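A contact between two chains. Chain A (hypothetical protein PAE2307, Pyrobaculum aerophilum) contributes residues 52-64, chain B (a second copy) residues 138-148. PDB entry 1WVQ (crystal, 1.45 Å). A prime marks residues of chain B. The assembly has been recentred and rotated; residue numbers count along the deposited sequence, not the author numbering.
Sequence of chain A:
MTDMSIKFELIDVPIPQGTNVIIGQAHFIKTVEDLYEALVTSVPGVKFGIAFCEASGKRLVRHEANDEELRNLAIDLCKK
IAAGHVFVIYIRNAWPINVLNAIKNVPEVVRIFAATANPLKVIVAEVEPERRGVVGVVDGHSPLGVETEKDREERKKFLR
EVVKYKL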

# COMPACT_ATOMS: atom_id res chain seq x y z
N PHE A 52 -7.46 18.48 -14.07
CA PHE A 52 -6.19 18.74 -13.38
C PHE A 52 -5.58 20.06 -13.83
O PHE A 52 -5.49 20.34 -15.02
N CYS A 53 -5.15 20.87 -12.87
CA CYS A 53 -4.54 22.16 -13.17
C CYS A 53 -3.04 22.06 -13.41
O CYS A 53 -2.25 22.04 -12.47
N GLU A 54 -2.65 21.99 -14.68
CA GLU A 54 -1.24 21.94 -15.05
C GLU A 54 -0.69 23.29 -14.58
O GLU A 54 -1.21 24.34 -14.96
N ALA A 55 0.35 23.27 -13.75
CA ALA A 55 0.89 24.51 -13.19
C ALA A 55 2.04 25.19 -13.91
O ALA A 55 2.48 26.26 -13.48
N SER A 56 2.52 24.58 -14.99
CA SER A 56 3.60 25.16 -15.79
C SER A 56 3.31 24.83 -17.25
O SER A 56 2.22 24.36 -17.57
N GLY A 57 4.26 25.08 -18.14
CA GLY A 57 4.02 24.80 -19.54
C GLY A 57 2.83 25.61 -20.04
O GLY A 57 2.75 26.81 -19.78
N LYS A 58 1.91 24.96 -20.74
CA LYS A 58 0.74 25.67 -21.25
C LYS A 58 -0.27 26.01 -20.15
O LYS A 58 -1.23 26.75 -20.39
N ARG A 59 -0.06 25.47 -18.95
CA ARG A 59 -0.95 25.76 -17.82
C ARG A 59 -2.42 25.55 -18.15
O ARG A 59 -3.26 26.40 -17.85
N LEU A 60 -2.73 24.41 -18.74
CA LEU A 60 -4.11 24.13 -19.10
C LEU A 60 -4.79 23.17 -18.14
O LEU A 60 -4.15 22.32 -17.52
N VAL A 61 -6.10 23.34 -18.01
CA VAL A 61 -6.88 22.44 -17.18
C VAL A 61 -7.03 21.21 -18.07
O VAL A 61 -7.73 21.23 -19.08
N ARG A 62 -6.33 20.14 -17.70
CA ARG A 62 -6.35 18.89 -18.45
C ARG A 62 -7.52 18.07 -17.95
O ARG A 62 -7.82 18.06 -16.75
N HIS A 63 -8.20 17.36 -18.85
CA HIS A 63 -9.36 16.59 -18.42
C HIS A 63 -9.66 15.33 -19.21
O HIS A 63 -9.23 15.17 -20.34
N GLU A 64 -10.40 14.43 -18.56
CA GLU A 64 -10.85 13.16 -19.12
C GLU A 64 -12.21 12.90 -18.47
O GLU A 64 -12.44 13.34 -17.34
N VAL B 138 1.89 27.26 -2.68
CA VAL B 138 1.46 27.84 -3.93
C VAL B 138 2.41 27.20 -4.95
O VAL B 138 3.54 27.64 -5.14
N ASP B 139 1.93 26.14 -5.57
CA ASP B 139 2.71 25.36 -6.52
C ASP B 139 2.45 25.79 -7.96
O ASP B 139 1.42 25.47 -8.54
N GLY B 140 3.40 26.50 -8.55
CA GLY B 140 3.22 26.94 -9.92
C GLY B 140 2.18 28.04 -10.07
O GLY B 140 1.87 28.74 -9.10
N HIS B 141 1.63 28.16 -11.27
CA HIS B 141 0.67 29.20 -11.59
C HIS B 141 -0.73 28.71 -11.90
O HIS B 141 -0.95 27.53 -12.15
N SER B 142 -1.68 29.65 -11.89
CA SER B 142 -3.07 29.36 -12.18
C SER B 142 -3.22 29.00 -13.66
O SER B 142 -2.38 29.36 -14.48
N PRO B 143 -4.30 28.29 -14.02
CA PRO B 143 -4.57 27.87 -15.40
C PRO B 143 -4.80 29.04 -16.35
O PRO B 143 -5.42 30.04 -15.99
N LEU B 144 -4.30 28.89 -17.57
CA LEU B 144 -4.45 29.91 -18.61
C LEU B 144 -5.66 29.58 -19.48
O LEU B 144 -6.17 30.44 -20.19
N GLY B 145 -6.11 28.33 -19.41
CA GLY B 145 -7.25 27.92 -20.20
C GLY B 145 -7.58 26.45 -20.02
O GLY B 145 -7.02 25.78 -19.14
N VAL B 146 -8.48 25.94 -20.86
CA VAL B 146 -8.90 24.55 -20.81
C VAL B 146 -8.38 23.78 -22.03
O VAL B 146 -8.44 24.26 -23.16
N GLU B 147 -7.86 22.59 -21.77
CA GLU B 147 -7.30 21.73 -22.81
C GLU B 147 -8.29 21.44 -23.94
O GLU B 147 -9.44 21.07 -23.69
N THR B 148 -7.85 21.62 -25.18
CA THR B 148 -8.70 21.34 -26.33
C THR B 148 -8.41 19.92 -26.78
O THR B 148 -7.52 19.26 -26.23

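When two chains meet along a short stretch of paired backbone, the apolar side chains tend to fill the space beside the strands while charged groups close the margins, and the contact between these two copies of PAE2307 illustrates the arrangement well. At its apolar centre lies Pro143′, its ring in the C-gamma exo pucker. Cys53, an m rotamer whose CA-to-CB bond points toward the partner chain, brings SG to 3.6 Å from Pro143′ CG, and Val61, in the t rotamer, sets CG2 3.7 Å from Pro143′ CB. Val61 also meets Val146′, another t rotamer on the same face of the small sheet, more loosely: Val61 CB lies 4.4 Å from Val146′ CG2.

Backbone hydrogen bonds run alongside this packing. Val61 and Val146′ pair in parallel, with Val61 N donating to Gly145′ O at 2.8 Å and Glu147′ N returning a bond to Val61 O at 3.0 Å. On the other face Leu60 (m, t) lies over Gly145′, which offers no side chain; Leu60 CD2 approaches Val146′ N at 4.1 Å.

Nearer the turn, close fit depends on small residues. Ala55 points toward chain B, and its CB rests 3.4 Å from Asp139′ O. A CB on Gly140′ would fall 2.3 Å from Ala55 CB, a clash, so the absence of a side chain there lets the backbones come together. His141′ N then donates to Ala55 O at 3.0 Å in a nearly straight hydrogen bond.

Arg59 leads from the apolar interior into the polar surroundings. Its chi angles run m, t, p, and its guanidinium is sandwiched between His141′ CB over one face and Leu144′ CG over the opposite face, each within van der Waals range. The edge is left for polar work: NE and NH2 of Arg59 both donate to Ser142′ O, at 2.9 and 3.0 Å. Flat cations often behave this way, covering their faces with carbon and spending their hydrogens in the plane. The carbonyl of the same residue is used as well, since Leu144′ N donates to Arg59 O at 2.7 Å.

Glu147′ organises the polar edge at the far end. Its extended t, t side chain reaches Arg62, where NH1 forms a salt bridge with Glu147′ OE2 at 2.9 Å. Arg62 (m, m, t) has a CA-to-CB bond directed away overall, yet the end of the side chain comes nearer to chain B, held from within its own chain by Glu54 OE1, which lies 2.7 Å from Arg62 NH2 in a second salt bridge. The other carboxylate oxygen, Glu147′ OE1, accepts from His63 N at 3.2 Å. His63, a p rotamer, swings its ring so that NE2 donates to Glu147′ O at 3.1 Å.

Two waters complete the contact. Water 1 donates to Glu54 O (2.9 Å) and His141′ O (2.8 Å), bridging two carbonyls; water 2 donates to His63 O (2.8 Å) and Glu147′ OE1 (2.7 Å).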

# COMPACT_ATOMS: atom_id res chain seq x y z
CB PHE A 52 -5.22 17.59 -13.66
CG PHE A 52 -3.81 17.85 -13.22
CD1 PHE A 52 -3.48 17.95 -11.88
CD2 PHE A 52 -2.79 17.96 -14.17
CE1 PHE A 52 -2.16 18.14 -11.47
CE2 PHE A 52 -1.46 18.15 -13.78
CZ PHE A 52 -1.15 18.24 -12.43
CB CYS A 53 -4.79 23.15 -12.03
SG CYS A 53 -6.52 23.66 -11.86
CB GLU A 54 -1.11 21.79 -16.56
CG GLU A 54 0.30 21.95 -17.10
CD GLU A 54 0.36 21.78 -18.61
OE1 GLU A 54 -0.59 22.20 -19.29
OE2 GLU A 54 1.38 21.26 -19.10
CB ALA A 55 1.27 24.28 -11.73
CB SER A 56 4.96 24.60 -15.35
OG SER A 56 5.01 23.19 -15.49
CB LYS A 58 0.07 24.84 -22.36
CG LYS A 58 0.93 24.76 -23.63
CD LYS A 58 0.16 24.22 -24.82
CE LYS A 58 1.02 24.33 -26.09
NZ LYS A 58 0.29 23.99 -27.33
CB ARG A 59 -0.73 27.20 -17.35
CG ARG A 59 0.63 27.43 -16.72
CD ARG A 59 1.00 28.91 -16.74
NE ARG A 59 0.07 29.75 -15.99
CZ ARG A 59 0.19 31.07 -15.89
NH1 ARG A 59 1.20 31.68 -16.49
NH2 ARG A 59 -0.68 31.77 -15.17
CB LEU A 60 -4.17 23.52 -20.51
CG LEU A 60 -3.61 24.39 -21.63
CD1 LEU A 60 -3.43 23.55 -22.87
CD2 LEU A 60 -4.54 25.58 -21.88
CB VAL A 61 -8.28 23.01 -16.87
CG1 VAL A 61 -9.10 21.98 -16.10
CG2 VAL A 61 -8.14 24.29 -16.06
CB ARG A 62 -5.03 18.14 -18.23
CG ARG A 62 -3.80 18.97 -18.53
CD ARG A 62 -3.66 19.26 -20.02
NE ARG A 62 -2.46 20.05 -20.31
CZ ARG A 62 -1.93 20.18 -21.52
NH1 ARG A 62 -2.48 19.56 -22.56
NH2 ARG A 62 -0.85 20.92 -21.68
CB HIS A 63 -10.59 17.50 -18.44
CG HIS A 63 -10.88 18.08 -19.79
ND1 HIS A 63 -11.89 17.61 -20.60
CD2 HIS A 63 -10.32 19.12 -20.45
CE1 HIS A 63 -11.94 18.34 -21.71
NE2 HIS A 63 -10.99 19.26 -21.64
CB GLU A 64 -9.90 12.01 -18.77
CG GLU A 64 -8.50 12.09 -19.38
CD GLU A 64 -8.49 11.98 -20.89
OE1 GLU A 64 -9.47 11.47 -21.47
OE2 GLU A 64 -7.48 12.40 -21.51
CB VAL B 138 1.61 29.37 -3.91
CG1 VAL B 138 1.13 29.97 -5.22
CG2 VAL B 138 0.79 29.94 -2.75
CB ASP B 139 2.36 23.88 -6.33
CG ASP B 139 3.24 22.95 -7.14
OD1 ASP B 139 4.00 23.43 -8.01
OD2 ASP B 139 3.16 21.73 -6.92
CB HIS B 141 1.19 30.01 -12.78
CG HIS B 141 2.48 30.73 -12.50
ND1 HIS B 141 2.58 32.10 -12.50
CD2 HIS B 141 3.71 30.26 -12.20
CE1 HIS B 141 3.82 32.45 -12.21
NE2 HIS B 141 4.53 31.35 -12.02
CB SER B 142 -3.94 30.57 -11.84
OG SER B 142 -3.55 31.71 -12.59
CB PRO B 143 -5.85 27.03 -15.27
CG PRO B 143 -5.89 26.62 -13.84
CD PRO B 143 -5.36 27.82 -13.11
CB LEU B 144 -3.20 29.97 -19.49
CG LEU B 144 -1.95 30.59 -18.85
CD1 LEU B 144 -0.78 30.48 -19.81
CD2 LEU B 144 -2.21 32.04 -18.49
CB VAL B 146 -10.45 24.46 -20.76
CG1 VAL B 146 -10.89 23.00 -20.66
CG2 VAL B 146 -10.96 25.25 -19.56
CB GLU B 147 -6.84 20.42 -22.16
CG GLU B 147 -6.19 19.41 -23.09
CD GLU B 147 -5.79 18.15 -22.36
OE1 GLU B 147 -6.64 17.59 -21.62
OE2 GLU B 147 -4.64 17.70 -22.53
CB THR B 148 -8.40 22.28 -27.51
OG1 THR B 148 -7.08 22.01 -28.01
CG2 THR B 148 -8.50 23.74 -27.09
O HOH W 1 -2.86 25.74 -13.09
O HOH W 2 -9.06 16.81 -22.64